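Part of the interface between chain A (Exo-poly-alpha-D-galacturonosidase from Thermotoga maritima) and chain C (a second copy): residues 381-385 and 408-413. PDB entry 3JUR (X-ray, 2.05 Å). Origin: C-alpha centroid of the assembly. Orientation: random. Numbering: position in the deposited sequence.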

ATOM      1  N   LEU A 381       8.411   7.221 -13.302  1.00 21.27           N
ATOM      2  CA  LEU A 381       7.869   8.538 -12.995  1.00 20.91           C
ATOM      3  C   LEU A 381       7.564   8.612 -11.495  1.00 21.00           C
ATOM      4  O   LEU A 381       7.035   7.657 -10.914  1.00 20.52           O
ATOM      5  CB  LEU A 381       6.590   8.798 -13.803  1.00 20.70           C
ATOM      6  CG  LEU A 381       5.733  10.027 -13.458  1.00 20.63           C
ATOM      7  CD1 LEU A 381       6.466  11.326 -13.792  1.00 20.56           C
ATOM      8  CD2 LEU A 381       4.381   9.968 -14.168  1.00 20.76           C
ATOM      9  N   LYS A 382       7.925   9.734 -10.877  1.00 21.31           N
ATOM     10  CA  LYS A 382       7.542  10.023  -9.494  1.00 21.90           C
ATOM     11  C   LYS A 382       6.765  11.319  -9.526  1.00 21.62           C
ATOM     12  O   LYS A 382       7.298  12.346  -9.955  1.00 21.88           O
ATOM     13  CB  LYS A 382       8.764  10.201  -8.596  1.00 22.46           C
ATOM     14  CG  LYS A 382       9.931   9.264  -8.869  1.00 24.58           C
ATOM     15  CD  LYS A 382       9.863   7.981  -8.093  1.00 27.80           C
ATOM     16  CE  LYS A 382      11.268   7.446  -7.822  1.00 29.45           C
ATOM     17  NZ  LYS A 382      12.081   7.268  -9.058  1.00 31.55           N
ATOM     18  N   ALA A 383       5.513  11.281  -9.084  1.00 21.02           N
ATOM     19  CA  ALA A 383       4.657  12.458  -9.175  1.00 20.97           C
ATOM     20  C   ALA A 383       3.819  12.677  -7.941  1.00 21.10           C
ATOM     21  O   ALA A 383       3.455  11.739  -7.226  1.00 21.12           O
ATOM     22  CB  ALA A 383       3.765  12.393 -10.409  1.00 20.88           C
ATOM     23  N   THR A 384       3.502  13.945  -7.730  1.00 20.87           N
ATOM     24  CA  THR A 384       2.777  14.410  -6.587  1.00 21.34           C
ATOM     25  C   THR A 384       1.678  15.371  -7.087  1.00 21.45           C
ATOM     26  O   THR A 384       1.935  16.217  -7.954  1.00 21.33           O
ATOM     27  CB  THR A 384       3.800  15.047  -5.614  1.00 21.81           C
ATOM     28  OG1 THR A 384       4.034  14.147  -4.519  1.00 23.40           O
ATOM     29  CG2 THR A 384       3.388  16.414  -5.116  1.00 22.09           C
ATOM     30  N   GLY A 385       0.457  15.193  -6.579  1.00 20.95           N
ATOM     31  CA  GLY A 385      -0.657  16.102  -6.861  1.00 21.26           C
ATOM     32  C   GLY A 385      -1.506  15.718  -8.065  1.00 21.53           C
ATOM     33  O   GLY A 385      -1.177  14.793  -8.802  1.00 21.24           O
TER
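Chain C, residues 408-413: TIIEGA

Residues 408-411 of chain C form an extended strand that lies over the chain A strand that includes K382(A) to T384(A). The two run nearly antiparallel, with 161° between their N-to-C directions. Their axes come no closer than 8.4 Å. Each close pair joins a side chain to the other chain's side chain or backbone, and no direct hydrogen bond joins the two stretches.

T408(C) makes no contact with the chain A stretch. I409(C) lies opposite T384(A), with 8.3 Å between their CA atoms. Its CB points toward chain A, and its rotamer is m, t. CD1 of I409(C) ends 4.0 Å from OG1 of T384(A). I410(C) is out of reach.

E411(C) pairs in register with K382(A), CA to CA 6.6 Å. The CA-to-CB bond of E411(C) points toward chain A, and its carboxylate reaches the backbone of A383(A). OE2 of E411(C) lies 3.4 Å from CB of K382(A). OE1 of E411(C) lies 2.9 Å from O of A383(A). Both atoms are acceptors, so this close pair is not counted as a hydrogen bond.

At G412(C) the chain leaves the strand with a positive phi of 78°. CA of G412(C) packs 3.5 Å from CE of K382(A), where a CB would clash. One water accepts a weak hydrogen bond from NZ of K382(A) and donates one to O of G412(C), both 3.2 Å long. A413(C) turns its CB away.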

ATOM      1  N   THR C 408       4.707  15.367   4.870  1.00 18.55           N
ATOM      2  CA  THR C 408       5.832  15.158   3.962  1.00 18.26           C
ATOM      3  C   THR C 408       5.641  13.925   3.085  1.00 18.32           C
ATOM      4  O   THR C 408       5.059  12.920   3.527  1.00 17.77           O
ATOM      5  CB  THR C 408       7.139  15.060   4.774  1.00 18.60           C
ATOM      6  OG1 THR C 408       7.460  16.356   5.299  1.00 19.18           O
ATOM      7  CG2 THR C 408       8.314  14.534   3.933  1.00 17.84           C
ATOM      8  N   ILE C 409       6.109  14.022   1.839  1.00 18.10           N
ATOM      9  CA  ILE C 409       6.088  12.908   0.885  1.00 18.44           C
ATOM     10  C   ILE C 409       7.482  12.690   0.302  1.00 18.78           C
ATOM     11  O   ILE C 409       8.070  13.603  -0.292  1.00 18.88           O
ATOM     12  CB  ILE C 409       5.081  13.148  -0.284  1.00 18.92           C
ATOM     13  CG1 ILE C 409       3.651  13.333   0.243  1.00 18.32           C
ATOM     14  CG2 ILE C 409       5.140  11.991  -1.321  1.00 17.60           C
ATOM     15  CD1 ILE C 409       2.659  13.861  -0.797  1.00 17.96           C
ATOM     16  N   ILE C 410       8.019  11.488   0.496  1.00 18.84           N
ATOM     17  CA  ILE C 410       9.309  11.109  -0.072  1.00 18.89           C
ATOM     18  C   ILE C 410       9.102   9.855  -0.926  1.00 19.42           C
ATOM     19  O   ILE C 410       8.672   8.815  -0.420  1.00 19.89           O
ATOM     20  CB  ILE C 410      10.407  10.904   1.033  1.00 19.23           C
ATOM     21  CG1 ILE C 410      10.575  12.183   1.878  1.00 18.70           C
ATOM     22  CG2 ILE C 410      11.762  10.502   0.413  1.00 17.73           C
ATOM     23  CD1 ILE C 410      11.411  11.998   3.148  1.00 19.56           C
ATOM     24  N   GLU C 411       9.375   9.966  -2.225  1.00 19.54           N
ATOM     25  CA  GLU C 411       9.135   8.859  -3.155  1.00 19.68           C
ATOM     26  C   GLU C 411      10.456   8.314  -3.681  1.00 19.73           C
ATOM     27  O   GLU C 411      11.400   9.070  -3.925  1.00 19.18           O
ATOM     28  CB  GLU C 411       8.248   9.286  -4.337  1.00 19.73           C
ATOM     29  CG  GLU C 411       6.837   9.758  -3.975  1.00 20.00           C
ATOM     30  CD  GLU C 411       6.096  10.399  -5.151  1.00 21.44           C
ATOM     31  OE1 GLU C 411       4.871  10.213  -5.251  1.00 22.17           O
ATOM     32  OE2 GLU C 411       6.725  11.096  -5.980  1.00 23.73           O
ATOM     33  N   GLY C 412      10.515   6.997  -3.828  1.00 19.49           N
ATOM     34  CA  GLY C 412      11.635   6.334  -4.483  1.00 19.85           C
ATOM     35  C   GLY C 412      12.907   6.164  -3.681  1.00 19.95           C
ATOM     36  O   GLY C 412      13.947   5.863  -4.249  1.00 20.55           O
ATOM     37  N   ALA C 413      12.847   6.365  -2.368  1.00 19.96           N
ATOM     38  CA  ALA C 413      14.004   6.073  -1.509  1.00 19.94           C
ATOM     39  C   ALA C 413      14.076   4.575  -1.203  1.00 19.97           C
ATOM     40  O   ALA C 413      13.052   3.950  -0.911  1.00 20.00           O
ATOM     41  CB  ALA C 413      13.937   6.867  -0.229  1.00 19.79           C
TER
HETATM   42  O   HOH W   1      14.668   7.037  -7.189  1.00 49.37           O